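Local coordinates for protein citrate synthase (Metallosphaera sedula, PDB 6ABX) that probably catalyses the condensation of oxaloacetate with acetyl-CoA and water to give citrate and CoA, a step of the tricarboxylic acid cycle, at residues A[165-170]-A[267-272]; A[218-223]-A[247-252]; A[222-227]-A[235-240]; A[288-293]-A[307-312]. All coordinates share one frame; numbering follows the deposited sequence.

Contact 1: A[165-170]-A[267-272]; sequences DTRVLD and KEYANQ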
loop_
_atom_site.group_PDB
_atom_site.type_symbol
_atom_site.label_atom_id
_atom_site.label_comp_id
_atom_site.label_asym_id
_atom_site.label_seq_id
_atom_site.Cartn_x
_atom_site.Cartn_y
_atom_site.Cartn_z
ATOM N N ASP A 165 15.543 15.898 26.794
ATOM C CA ASP A 165 14.325 15.437 26.099
ATOM C C ASP A 165 14.640 15.218 24.616
ATOM O O ASP A 165 14.223 14.213 24.026
ATOM C CB ASP A 165 13.122 16.370 26.305
ATOM C CG ASP A 165 12.367 16.174 27.616
ATOM O OD1 ASP A 165 12.745 15.268 28.384
ATOM O OD2 ASP A 165 11.350 16.881 27.816
ATOM N N THR A 166 15.323 16.170 23.997
ATOM C CA THR A 166 15.659 16.040 22.594
ATOM C C THR A 166 16.431 14.744 22.345
ATOM O O THR A 166 16.142 14.041 21.364
ATOM C CB THR A 166 16.479 17.223 22.092
ATOM O OG1 THR A 166 15.600 18.332 22.318
ATOM C CG2 THR A 166 16.894 17.080 20.649
ATOM N N ARG A 167 17.457 14.484 23.161
ATOM C CA ARG A 167 18.279 13.331 22.970
ATOM C C ARG A 167 17.467 12.036 23.053
ATOM O O ARG A 167 17.658 11.106 22.247
ATOM C CB ARG A 167 19.363 13.279 24.049
ATOM C CG ARG A 167 20.327 12.127 23.872
ATOM C CD ARG A 167 21.244 12.438 22.723
ATOM N NE ARG A 167 22.284 11.438 22.568
ATOM C CZ ARG A 167 23.461 11.469 23.196
ATOM N NH1 ARG A 167 23.699 12.360 24.153
ATOM N NH2 ARG A 167 24.410 10.621 22.827
ATOM N N VAL A 168 16.568 11.945 24.033
ATOM C CA VAL A 168 15.718 10.744 24.201
ATOM C C VAL A 168 14.835 10.541 22.969
ATOM O O VAL A 168 14.750 9.425 22.452
ATOM C CB VAL A 168 14.895 10.772 25.509
ATOM C CG1 VAL A 168 14.043 9.524 25.585
ATOM C CG2 VAL A 168 15.818 10.865 26.729
ATOM N N LEU A 169 14.248 11.613 22.449
ATOM C CA LEU A 169 13.415 11.480 21.230
ATOM C C LEU A 169 14.291 11.027 20.054
ATOM O O LEU A 169 13.908 10.125 19.252
ATOM C CB LEU A 169 12.714 12.783 20.858
ATOM C CG LEU A 169 11.886 12.674 19.584
ATOM C CD1 LEU A 169 10.869 11.576 19.660
ATOM C CD2 LEU A 169 11.194 13.997 19.276
ATOM N N ASP A 170 15.490 11.626 19.924
ATOM C CA ASP A 170 16.381 11.336 18.838
ATOM C C ASP A 170 16.737 9.831 18.826
ATOM O O ASP A 170 16.664 9.144 17.819
ATOM C CB ASP A 170 17.614 12.213 18.983
ATOM C CG ASP A 170 18.284 12.435 17.664
ATOM O OD1 ASP A 170 17.647 13.109 16.773
ATOM O OD2 ASP A 170 19.365 11.891 17.538
ATOM N N LYS A 267 15.081 1.429 27.504
ATOM C CA LYS A 267 15.027 1.361 28.952
ATOM C C LYS A 267 16.160 2.202 29.599
ATOM O O LYS A 267 15.961 2.874 30.619
ATOM C CB LYS A 267 15.127 -0.096 29.395
ATOM C CG LYS A 267 14.899 -0.282 30.897
ATOM C CD LYS A 267 15.028 -1.676 31.373
ATOM C CE LYS A 267 14.900 -1.710 32.886
ATOM N NZ LYS A 267 14.857 -3.099 33.361
ATOM N N GLU A 268 17.338 2.157 28.994
ATOM C CA GLU A 268 18.489 2.927 29.491
ATOM C C GLU A 268 18.235 4.422 29.316
ATOM O O GLU A 268 18.541 5.220 30.212
ATOM C CB GLU A 268 19.738 2.595 28.673
ATOM C CG GLU A 268 20.265 1.209 28.927
ATOM C CD GLU A 268 21.341 0.727 27.959
ATOM O OE1 GLU A 268 21.948 -0.294 28.264
ATOM O OE2 GLU A 268 21.514 1.326 26.899
ATOM N N TYR A 269 17.781 4.807 28.106
ATOM C CA TYR A 269 17.632 6.247 27.797
ATOM C C TYR A 269 16.440 6.839 28.563
ATOM O O TYR A 269 16.471 7.994 28.909
ATOM C CB TYR A 269 17.536 6.489 26.297
ATOM C CG TYR A 269 18.876 6.804 25.684
ATOM C CD1 TYR A 269 19.432 8.046 25.849
ATOM C CD2 TYR A 269 19.618 5.847 25.022
ATOM C CE1 TYR A 269 20.657 8.369 25.285
ATOM C CE2 TYR A 269 20.847 6.144 24.451
ATOM C CZ TYR A 269 21.355 7.426 24.556
ATOM O OH TYR A 269 22.565 7.780 24.047
ATOM N N ALA A 270 15.446 6.017 28.871
ATOM C CA ALA A 270 14.316 6.455 29.684
ATOM C C ALA A 270 14.822 7.005 31.022
ATOM O O ALA A 270 14.214 7.880 31.583
ATOM C CB ALA A 270 13.305 5.353 29.895
ATOM N N ASN A 271 15.911 6.471 31.565
ATOM C CA ASN A 271 16.429 6.998 32.852
ATOM C C ASN A 271 16.734 8.495 32.789
ATOM O O ASN A 271 16.503 9.183 33.784
ATOM C CB ASN A 271 17.656 6.236 33.313
ATOM C CG ASN A 271 17.237 4.912 33.897
ATOM O OD1 ASN A 271 16.619 4.893 34.956
ATOM N ND2 ASN A 271 17.572 3.820 33.241
ATOM N N GLN A 272 17.192 8.983 31.626
ATOM C CA GLN A 272 17.596 10.372 31.419
ATOM C C GLN A 272 16.399 11.320 31.302
ATOM O O GLN A 272 16.598 12.515 31.298
ATOM C CB GLN A 272 18.518 10.480 30.191
ATOM C CG GLN A 272 19.711 9.540 30.333
ATOM C CD GLN A 272 20.792 9.668 29.287
ATOM O OE1 GLN A 272 20.744 10.530 28.407
ATOM N NE2 GLN A 272 21.784 8.790 29.392
HETATM O O HOH W 1 14.805 14.821 29.977
#

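Contact 2: A[218-223]-A[247-252]; sequences NSEALK and RLMGFG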
loop_
_atom_site.group_PDB
_atom_site.type_symbol
_atom_site.label_atom_id
_atom_site.label_comp_id
_atom_site.label_asym_id
_atom_site.label_seq_id
_atom_site.Cartn_x
_atom_site.Cartn_y
_atom_site.Cartn_z
ATOM N N ASN A 218 2.199 0.085 18.135
ATOM C CA ASN A 218 1.050 0.200 18.935
ATOM C C ASN A 218 1.475 0.709 20.340
ATOM O O ASN A 218 2.691 0.668 20.680
ATOM C CB ASN A 218 0.379 -1.156 18.983
ATOM C CG ASN A 218 1.201 -2.084 19.834
ATOM O OD1 ASN A 218 1.173 -1.954 21.053
ATOM N ND2 ASN A 218 1.988 -2.937 19.196
ATOM N N SER A 219 0.499 1.163 21.154
ATOM C CA SER A 219 0.710 1.572 22.583
ATOM C C SER A 219 -0.034 0.637 23.576
ATOM O O SER A 219 -0.428 1.050 24.667
ATOM C CB SER A 219 0.319 3.046 22.818
ATOM O OG SER A 219 1.317 3.973 22.358
ATOM N N GLU A 220 -0.198 -0.642 23.223
ATOM C CA GLU A 220 -0.908 -1.623 24.033
ATOM C C GLU A 220 -0.236 -1.807 25.410
ATOM O O GLU A 220 -0.917 -1.965 26.468
ATOM C CB GLU A 220 -0.982 -2.922 23.227
ATOM C CG GLU A 220 -2.112 -2.900 22.209
ATOM C CD GLU A 220 -3.493 -2.873 22.861
ATOM O OE1 GLU A 220 -3.799 -3.781 23.659
ATOM O OE2 GLU A 220 -4.245 -1.918 22.613
ATOM N N ALA A 221 1.087 -1.813 25.434
ATOM C CA ALA A 221 1.784 -2.010 26.689
ATOM C C ALA A 221 1.568 -0.802 27.590
ATOM O O ALA A 221 1.391 -0.939 28.775
ATOM C CB ALA A 221 3.265 -2.240 26.488
ATOM N N LEU A 222 1.547 0.393 27.003
ATOM C CA LEU A 222 1.343 1.591 27.826
ATOM C C LEU A 222 -0.047 1.557 28.465
ATOM O O LEU A 222 -0.172 1.943 29.614
ATOM C CB LEU A 222 1.475 2.850 26.969
ATOM C CG LEU A 222 1.157 4.152 27.728
ATOM C CD1 LEU A 222 2.096 4.352 28.908
ATOM C CD2 LEU A 222 1.235 5.360 26.801
ATOM N N LYS A 223 -1.079 1.184 27.686
ATOM C CA LYS A 223 -2.445 1.062 28.192
ATOM C C LYS A 223 -2.466 0.128 29.402
ATOM O O LYS A 223 -3.122 0.430 30.385
ATOM C CB LYS A 223 -3.362 0.519 27.087
ATOM C CG LYS A 223 -4.846 0.350 27.406
ATOM C CD LYS A 223 -5.651 -0.058 26.135
ATOM C CE LYS A 223 -7.143 0.206 26.182
ATOM N NZ LYS A 223 -7.889 -1.031 26.518
ATOM N N ARG A 247 -2.274 -12.156 26.928
ATOM C CA ARG A 247 -0.834 -11.939 26.913
ATOM C C ARG A 247 -0.512 -10.678 27.731
ATOM O O ARG A 247 -1.334 -9.760 27.916
ATOM C CB ARG A 247 -0.248 -11.956 25.496
ATOM C CG ARG A 247 -0.724 -10.846 24.574
ATOM C CD ARG A 247 -0.482 -11.218 23.111
ATOM N NE ARG A 247 -0.897 -10.151 22.208
ATOM C CZ ARG A 247 -2.164 -9.790 21.983
ATOM N NH1 ARG A 247 -3.162 -10.466 22.528
ATOM N NH2 ARG A 247 -2.428 -8.741 21.219
ATOM N N LEU A 248 0.725 -10.651 28.199
ATOM C CA LEU A 248 1.344 -9.412 28.637
ATOM C C LEU A 248 1.733 -8.661 27.380
ATOM O O LEU A 248 2.484 -9.231 26.530
ATOM C CB LEU A 248 2.602 -9.718 29.447
ATOM C CG LEU A 248 2.405 -10.356 30.810
ATOM C CD1 LEU A 248 3.739 -10.354 31.540
ATOM C CD2 LEU A 248 1.330 -9.617 31.599
ATOM N N MET A 249 1.272 -7.413 27.262
ATOM C CA MET A 249 1.536 -6.657 26.098
ATOM C C MET A 249 3.007 -6.221 26.164
ATOM O O MET A 249 3.572 -6.006 27.226
ATOM C CB MET A 249 0.615 -5.435 26.001
ATOM C CG MET A 249 -0.859 -5.803 25.830
ATOM S SD MET A 249 -1.093 -6.865 24.389
ATOM C CE MET A 249 -2.884 -6.891 24.262
ATOM N N GLY A 250 3.589 -6.093 24.984
ATOM C CA GLY A 250 4.981 -5.703 24.831
ATOM C C GLY A 250 5.967 -6.845 24.924
ATOM O O GLY A 250 7.181 -6.590 24.973
ATOM N N PHE A 251 5.479 -8.090 24.967
ATOM C CA PHE A 251 6.353 -9.266 25.079
ATOM C C PHE A 251 6.148 -10.099 23.831
ATOM O O PHE A 251 5.108 -10.038 23.241
ATOM C CB PHE A 251 6.048 -10.105 26.324
ATOM C CG PHE A 251 6.784 -9.718 27.567
ATOM C CD1 PHE A 251 6.339 -8.674 28.361
ATOM C CD2 PHE A 251 7.844 -10.473 28.011
ATOM C CE1 PHE A 251 7.049 -8.323 29.493
ATOM C CE2 PHE A 251 8.517 -10.151 29.167
ATOM C CZ PHE A 251 8.140 -9.054 29.890
ATOM N N GLY A 252 7.155 -10.879 23.482
ATOM C CA GLY A 252 7.066 -11.764 22.368
ATOM C C GLY A 252 7.718 -11.119 21.166
ATOM O O GLY A 252 7.651 -9.901 20.967
#

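Contact 3: A[222-227]-A[235-240]; sequences LKQFME and EKYVMN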
loop_
_atom_site.group_PDB
_atom_site.type_symbol
_atom_site.label_atom_id
_atom_site.label_comp_id
_atom_site.label_asym_id
_atom_site.label_seq_id
_atom_site.Cartn_x
_atom_site.Cartn_y
_atom_site.Cartn_z
ATOM N N LEU A 222 1.547 0.393 27.003
ATOM C CA LEU A 222 1.343 1.591 27.826
ATOM C C LEU A 222 -0.047 1.557 28.465
ATOM O O LEU A 222 -0.172 1.943 29.614
ATOM C CB LEU A 222 1.475 2.850 26.969
ATOM C CG LEU A 222 1.157 4.152 27.728
ATOM C CD1 LEU A 222 2.096 4.352 28.908
ATOM C CD2 LEU A 222 1.235 5.360 26.801
ATOM N N LYS A 223 -1.079 1.184 27.686
ATOM C CA LYS A 223 -2.445 1.062 28.192
ATOM C C LYS A 223 -2.466 0.128 29.402
ATOM O O LYS A 223 -3.122 0.430 30.385
ATOM C CB LYS A 223 -3.362 0.519 27.087
ATOM C CG LYS A 223 -4.846 0.350 27.406
ATOM C CD LYS A 223 -5.651 -0.058 26.135
ATOM C CE LYS A 223 -7.143 0.206 26.182
ATOM N NZ LYS A 223 -7.889 -1.031 26.518
ATOM N N GLN A 224 -1.793 -1.015 29.289
ATOM C CA GLN A 224 -1.642 -2.005 30.379
ATOM C C GLN A 224 -1.057 -1.328 31.618
ATOM O O GLN A 224 -1.600 -1.463 32.743
ATOM C CB GLN A 224 -0.694 -3.146 29.968
ATOM C CG GLN A 224 -1.123 -4.541 30.341
ATOM C CD GLN A 224 -2.020 -5.121 29.270
ATOM O OE1 GLN A 224 -2.669 -4.360 28.548
ATOM N NE2 GLN A 224 -2.082 -6.452 29.166
ATOM N N PHE A 225 0.061 -0.603 31.457
ATOM C CA PHE A 225 0.690 0.062 32.593
ATOM C C PHE A 225 -0.305 1.044 33.256
ATOM O O PHE A 225 -0.360 1.164 34.513
ATOM C CB PHE A 225 1.974 0.807 32.216
ATOM C CG PHE A 225 2.996 -0.012 31.466
ATOM C CD1 PHE A 225 3.156 -1.380 31.670
ATOM C CD2 PHE A 225 3.799 0.604 30.512
ATOM C CE1 PHE A 225 4.118 -2.098 30.968
ATOM C CE2 PHE A 225 4.738 -0.120 29.805
ATOM C CZ PHE A 225 4.880 -1.469 30.007
ATOM N N MET A 226 -1.066 1.782 32.429
ATOM C CA MET A 226 -2.008 2.760 32.946
ATOM C C MET A 226 -3.121 2.022 33.708
ATOM O O MET A 226 -3.531 2.483 34.757
ATOM C CB MET A 226 -2.604 3.596 31.817
ATOM C CG MET A 226 -1.597 4.540 31.234
ATOM S SD MET A 226 -2.330 5.415 29.849
ATOM C CE MET A 226 -1.165 6.762 29.795
ATOM N N GLU A 227 -3.561 0.878 33.199
ATOM C CA GLU A 227 -4.654 0.101 33.890
ATOM C C GLU A 227 -4.152 -0.453 35.235
ATOM O O GLU A 227 -4.924 -0.496 36.225
ATOM C CB GLU A 227 -5.198 -1.024 33.012
ATOM C CG GLU A 227 -5.936 -0.544 31.774
ATOM C CD GLU A 227 -6.359 -1.637 30.820
ATOM O OE1 GLU A 227 -5.918 -2.790 30.985
ATOM O OE2 GLU A 227 -7.153 -1.333 29.908
ATOM N N GLU A 235 1.596 -7.405 40.450
ATOM C CA GLU A 235 1.553 -8.871 40.542
ATOM C C GLU A 235 0.100 -9.346 40.358
ATOM O O GLU A 235 -0.163 -10.374 39.672
ATOM C CB GLU A 235 2.214 -9.329 41.840
ATOM C CG GLU A 235 3.664 -8.861 41.941
ATOM C CD GLU A 235 3.993 -7.362 42.140
ATOM O OE1 GLU A 235 5.158 -6.986 41.812
ATOM O OE2 GLU A 235 3.130 -6.528 42.621
ATOM N N LYS A 236 -0.835 -8.625 40.973
ATOM C CA LYS A 236 -2.260 -8.954 40.886
ATOM C C LYS A 236 -2.797 -8.789 39.464
ATOM O O LYS A 236 -3.514 -9.639 38.956
ATOM C CB LYS A 236 -3.069 -8.150 41.900
ATOM C CG LYS A 236 -2.798 -8.627 43.323
ATOM C CD LYS A 236 -3.861 -8.291 44.355
ATOM C CE LYS A 236 -3.972 -9.349 45.452
ATOM N NZ LYS A 236 -5.034 -10.349 45.137
ATOM N N TYR A 237 -2.436 -7.692 38.799
ATOM C CA TYR A 237 -2.935 -7.443 37.441
ATOM C C TYR A 237 -2.410 -8.519 36.474
ATOM O O TYR A 237 -3.152 -8.997 35.593
ATOM C CB TYR A 237 -2.528 -6.041 36.997
ATOM C CG TYR A 237 -2.971 -5.660 35.603
ATOM C CD1 TYR A 237 -2.197 -6.042 34.530
ATOM C CD2 TYR A 237 -4.112 -4.905 35.371
ATOM C CE1 TYR A 237 -2.518 -5.655 33.237
ATOM C CE2 TYR A 237 -4.455 -4.510 34.087
ATOM C CZ TYR A 237 -3.674 -4.928 33.016
ATOM O OH TYR A 237 -3.965 -4.563 31.731
ATOM N N VAL A 238 -1.118 -8.847 36.620
ATOM C CA VAL A 238 -0.471 -9.785 35.751
ATOM C C VAL A 238 -1.130 -11.150 36.002
ATOM O O VAL A 238 -1.369 -11.938 35.064
ATOM C CB VAL A 238 1.054 -9.783 35.957
ATOM C CG1 VAL A 238 1.709 -11.008 35.333
ATOM C CG2 VAL A 238 1.673 -8.510 35.417
ATOM N N MET A 239 -1.477 -11.424 37.275
ATOM C CA MET A 239 -2.111 -12.698 37.627
ATOM C C MET A 239 -3.462 -12.828 36.913
ATOM O O MET A 239 -3.759 -13.863 36.306
ATOM C CB MET A 239 -2.335 -12.811 39.137
ATOM C CG MET A 239 -2.963 -14.103 39.558
ATOM S SD MET A 239 -3.227 -14.079 41.345
ATOM C CE MET A 239 -4.290 -12.650 41.512
ATOM N N ASN A 240 -4.249 -11.751 36.929
ATOM C CA ASN A 240 -5.557 -11.744 36.249
ATOM C C ASN A 240 -5.397 -12.030 34.740
ATOM O O ASN A 240 -6.206 -12.778 34.118
ATOM C CB ASN A 240 -6.311 -10.477 36.632
ATOM C CG ASN A 240 -6.788 -10.514 38.074
ATOM O OD1 ASN A 240 -6.928 -11.592 38.666
ATOM N ND2 ASN A 240 -7.048 -9.355 38.654
#

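Contact 4: A[288-293]-A[307-312]; sequences RVEEIG and DFYSGL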
loop_
_atom_site.group_PDB
_atom_site.type_symbol
_atom_site.label_atom_id
_atom_site.label_comp_id
_atom_site.label_asym_id
_atom_site.label_seq_id
_atom_site.Cartn_x
_atom_site.Cartn_y
_atom_site.Cartn_z
ATOM N N ARG A 288 8.594 -3.404 36.925
ATOM C CA ARG A 288 8.073 -4.565 37.662
ATOM C C ARG A 288 7.423 -5.585 36.735
ATOM O O ARG A 288 7.661 -6.791 36.894
ATOM C CB ARG A 288 7.117 -4.150 38.776
ATOM C CG ARG A 288 7.802 -3.486 39.950
ATOM C CD ARG A 288 6.843 -2.582 40.694
ATOM N NE ARG A 288 7.028 -2.529 42.139
ATOM C CZ ARG A 288 6.253 -3.199 43.000
ATOM N NH1 ARG A 288 5.620 -4.307 42.620
ATOM N NH2 ARG A 288 6.097 -2.740 44.224
ATOM N N VAL A 289 6.620 -5.138 35.749
ATOM C CA VAL A 289 6.047 -6.044 34.806
ATOM C C VAL A 289 7.143 -6.781 34.038
ATOM O O VAL A 289 7.076 -8.010 33.808
ATOM C CB VAL A 289 5.109 -5.332 33.810
ATOM C CG1 VAL A 289 4.698 -6.255 32.686
ATOM C CG2 VAL A 289 3.895 -4.749 34.501
ATOM N N GLU A 290 8.184 -6.022 33.648
ATOM C CA GLU A 290 9.282 -6.623 32.901
ATOM C C GLU A 290 9.940 -7.751 33.716
ATOM O O GLU A 290 10.148 -8.845 33.190
ATOM C CB GLU A 290 10.302 -5.535 32.519
ATOM C CG GLU A 290 11.301 -6.001 31.484
ATOM C CD GLU A 290 12.680 -5.393 31.655
ATOM O OE1 GLU A 290 13.545 -5.535 30.747
ATOM O OE2 GLU A 290 12.918 -4.832 32.731
ATOM N N GLU A 291 10.181 -7.491 35.003
ATOM C CA GLU A 291 10.850 -8.452 35.924
ATOM C C GLU A 291 10.056 -9.765 36.015
ATOM O O GLU A 291 10.616 -10.843 35.848
ATOM C CB GLU A 291 11.017 -7.879 37.324
ATOM C CG GLU A 291 11.971 -6.705 37.410
ATOM C CD GLU A 291 12.105 -6.043 38.790
ATOM O OE1 GLU A 291 11.144 -6.106 39.612
ATOM O OE2 GLU A 291 13.183 -5.445 39.047
ATOM N N ILE A 292 8.741 -9.665 36.199
ATOM C CA ILE A 292 7.850 -10.847 36.337
ATOM C C ILE A 292 7.759 -11.594 35.018
ATOM O O ILE A 292 7.824 -12.835 34.940
ATOM C CB ILE A 292 6.454 -10.433 36.850
ATOM C CG1 ILE A 292 6.526 -9.777 38.219
ATOM C CG2 ILE A 292 5.495 -11.614 36.845
ATOM C CD1 ILE A 292 5.311 -8.919 38.536
ATOM N N GLY A 293 7.574 -10.839 33.917
ATOM C CA GLY A 293 7.503 -11.385 32.599
ATOM C C GLY A 293 8.731 -12.198 32.207
ATOM O O GLY A 293 8.634 -13.290 31.603
ATOM N N ASP A 307 8.174 -2.351 21.656
ATOM C CA ASP A 307 6.967 -1.663 22.060
ATOM C C ASP A 307 6.584 -1.893 23.528
ATOM O O ASP A 307 5.563 -1.345 23.943
ATOM C CB ASP A 307 5.738 -1.972 21.209
ATOM C CG ASP A 307 5.423 -3.434 20.975
ATOM O OD1 ASP A 307 5.964 -4.275 21.693
ATOM O OD2 ASP A 307 4.631 -3.706 20.012
ATOM N N PHE A 308 7.404 -2.586 24.337
ATOM C CA PHE A 308 7.179 -2.561 25.756
ATOM C C PHE A 308 7.400 -1.159 26.324
ATOM O O PHE A 308 6.651 -0.704 27.214
ATOM C CB PHE A 308 8.090 -3.585 26.422
ATOM C CG PHE A 308 7.774 -3.804 27.876
ATOM C CD1 PHE A 308 6.700 -4.598 28.232
ATOM C CD2 PHE A 308 8.496 -3.167 28.866
ATOM C CE1 PHE A 308 6.424 -4.844 29.572
ATOM C CE2 PHE A 308 8.192 -3.376 30.209
ATOM C CZ PHE A 308 7.123 -4.186 30.548
ATOM N N TYR A 309 8.473 -0.491 25.862
ATOM C CA TYR A 309 8.902 0.811 26.414
ATOM C C TYR A 309 8.570 1.972 25.452
ATOM O O TYR A 309 8.486 3.088 25.916
ATOM C CB TYR A 309 10.412 0.808 26.691
ATOM C CG TYR A 309 10.764 0.079 27.966
ATOM C CD1 TYR A 309 10.316 0.551 29.188
ATOM C CD2 TYR A 309 11.490 -1.091 27.947
ATOM C CE1 TYR A 309 10.608 -0.112 30.376
ATOM C CE2 TYR A 309 11.719 -1.807 29.125
ATOM C CZ TYR A 309 11.290 -1.306 30.335
ATOM O OH TYR A 309 11.537 -2.026 31.486
ATOM N N SER A 310 8.423 1.731 24.139
ATOM C CA SER A 310 8.370 2.865 23.171
ATOM C C SER A 310 7.166 3.753 23.459
ATOM O O SER A 310 7.302 4.993 23.520
ATOM C CB SER A 310 8.385 2.407 21.769
ATOM O OG SER A 310 7.237 1.617 21.478
ATOM N N GLY A 311 5.977 3.151 23.624
ATOM C CA GLY A 311 4.799 3.980 23.859
ATOM C C GLY A 311 4.926 4.859 25.101
ATOM O O GLY A 311 4.585 6.041 25.086
ATOM N N LEU A 312 5.462 4.314 26.189
ATOM C CA LEU A 312 5.666 5.054 27.420
ATOM C C LEU A 312 6.648 6.216 27.244
ATOM O O LEU A 312 6.419 7.331 27.718
ATOM C CB LEU A 312 6.111 4.063 28.505
ATOM C CG LEU A 312 6.511 4.684 29.834
ATOM C CD1 LEU A 312 5.397 5.563 30.351
ATOM C CD2 LEU A 312 6.852 3.584 30.821
#

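Contact 1: A[165-170]-A[267-272]
Val168 and Tyr269 mark the closest backbone approach, with their CA atoms 6.1 Å apart. This is a helix-to-helix contact of the mainly helical citrate synthase fold. It sets the middle of helix 163-174 against the C-terminal part of helix 261-270. No direct hydrogen bond links the two segments.

The Arg167 side chain meets Tyr269 at a slant. With CG anti to the backbone N (chi1 -177°), Arg167 CG comes to 4.0 Å from Tyr269 CE1. The bend at chi2 (74°) then carries the guanidinium on to the hydroxyl. There the Tyr269 hydroxyl lies over one face of the guanidinium, with OH 3.6 Å from Arg167 NH2. Guanidinium and ring planes are 53° apart, so this is not a stack. The hydroxyl's own hydrogen bond, a weak one, goes to Ala38 O.

Val168, a buried residue, meets Tyr269 and Gln272 through its CG2 branch. This methyl touches the backbone rather than the ring, with CG2 3.7 Å from Tyr269 O. That same carbonyl accepts the backbone N-H of Gln272. The Val168 CG2 methyl also comes within 4.4 Å of Gln272 CB. Val313 of helix 310-316 packs against Val168 as well.

Asp165 joins the contact through water. Its OD2 forms a salt bridge with Arg157. Through OD1, one ordered water links the segments: it donates to Asp165 OD1 at 2.6 Å and to the backbone Gln272 O at 3.2 Å.

Contact 2: A[218-223]-A[247-252]
Ala221 and Met249 stand with their CA atoms 4.7 Å apart, where the first turn of helix 220-228 meets the loop that carries acetyl-CoA-binding residues Arg247, Leu248 and Phe251. The helix entry begins with Asn218. Its OD1 accepts the backbone N-H of Glu220 at 2.9 Å, in the carbonyl plane and on a lone pair. This is an Asx turn. Asn218 ND2 is hydrogen-bonded to OD2 of Asp307, a predicted active-site residue. Ser219 follows at the N-cap position, but its side chain makes no capping bond.

Glu220 lies alongside Met249, both side chains pointing the same way. Each bends at chi2, near -66° in Glu220 and -56° in Met249. Glu220 CB rests 3.9 Å from Met249 CG, and Glu220 OE1 meets the Met249 CE methyl at 3.3 Å. That methyl also lies over one face of the Arg247 guanidinium, toward its rim.

Ala221 comes next and is buried. Its CA is 3.7 Å from Met249 CB. Its CB packs close against Gly250, 4.1 Å from Gly250 N, and Gly250 has no side chain to crowd it. Gly250 also sits in the type II turn from Leu248 to Phe251, at backbone angles that suit glycine.

Beyond the contact, Leu222 packs on helix 310-316. Leu248 reaches helices 234-243 and 277-297, so the loop packs against helices 220-228, 234-243 and 277-297.

Contact 3: A[222-227]-A[235-240]
Tyr237 carries this contact between two successive helices, 220-228 and 234-243, reaching across to Gln224 and Glu227. The backbones stay apart, with the nearest CA atoms, those of Glu227 and Tyr237, separated by 8.5 Å. The ring bridges that gap. From CB the ring leaves anti to the backbone N (chi1 179°), which sends it straight at the other helix.

CE1 and CE2 meet different residues. CE2 touches Glu227 CB at 3.7 Å. CE1 meets Gln224 CG at 3.4 Å, where the Gln224 chain, bent at chi2, crosses the ring at about a right angle. CZ is 3.7 Å from both Glu227 OE1 and Gln224 CG. At the tip, Tyr237 OH donates to Glu227 OE1 at 2.7 Å. The acceptor lies at the ring edge, close to the ring plane, and is met nearly along its C-O axis. Carboxylate and ring planes are 57° apart. The second oxygen, Glu227 OE2, forms a long, weak salt bridge with Lys223 NZ at 3.5 Å. The carboxylate thus has one firm partner across the contact and one weak partner on its own helix.

A phenylalanine in place of Tyr237 would probably leave Glu227 OE1 without its donor and the carboxylate freer to turn.

Gln224 also packs on Met249 of the neighbouring loop, and Val238 on Leu248. Phe225 packs against helix 277-297, while Met226 leans on helix 310-316.

Contact 4: A[288-293]-A[307-312]
The segment leading into helix 310-316 starts with Asp307, a predicted active-site residue, and leans through Phe308 and Tyr309 on Val289 and Glu290 of helix 277-297. All four touching residues are buried.

Phe308 extends towards the helix with its CG anti to the backbone N (chi1 -170°). Val289 CG1 meets the ring at its edge, near the ring plane, 3.8 Å from Phe308 CE1. Phe308 CE2 touches Glu290 CB, also at 3.8 Å. The ring tip, Phe308 CZ, comes up obliquely to the backbone N of Glu290. Phe225 packs edge-to-face with this ring, and Phe251 of the acetyl-CoA site also meets it.

The Tyr309 side chain crosses that of Glu290 at about a right angle, its hydroxyl beside the carboxylate. Ring and carboxylate planes are 83° apart. Tyr309 OH lies 3.4 Å from Glu290 OE2, but this is a packing contact. The hydroxyl has its hydrogen bond with Asn287 OD1, one turn earlier on the same helix. Glu290 OE2 is paired instead with Lys267 in a salt bridge.

With an alanine here in place of Glu290, Lys267 would probably lose its anionic mate and a gap would open beside Tyr309 OH.

The chemistry is thus divided: an apolar half around Phe308 and a polar half where a buried carboxylate is met by an ammonium. That pairing probably favours the ionised form of Glu290.

How the contacts relate
Contacts 2, 3 and 4 form one cluster. The centres of contacts 2 and 4 lie about 8 Å apart, and that of contact 3 is about 10 Å from contact 2 and 11 Å from contact 4. Contacts 2 and 3 share Leu222 and Lys223. Asn218 of contact 2 hydrogen-bonds to Asp307 of contact 4, the predicted catalytic aspartate. Glu235 of contact 3 bridges to Arg288 of contact 4. The Phe308 side chain is about 10 Å from the bound citrate. Contact 1 stands further off, its centre about 16 Å from that of contact 4. The Lys267 NZ to Glu290 OE2 salt bridge, 2.7 Å, joins these two.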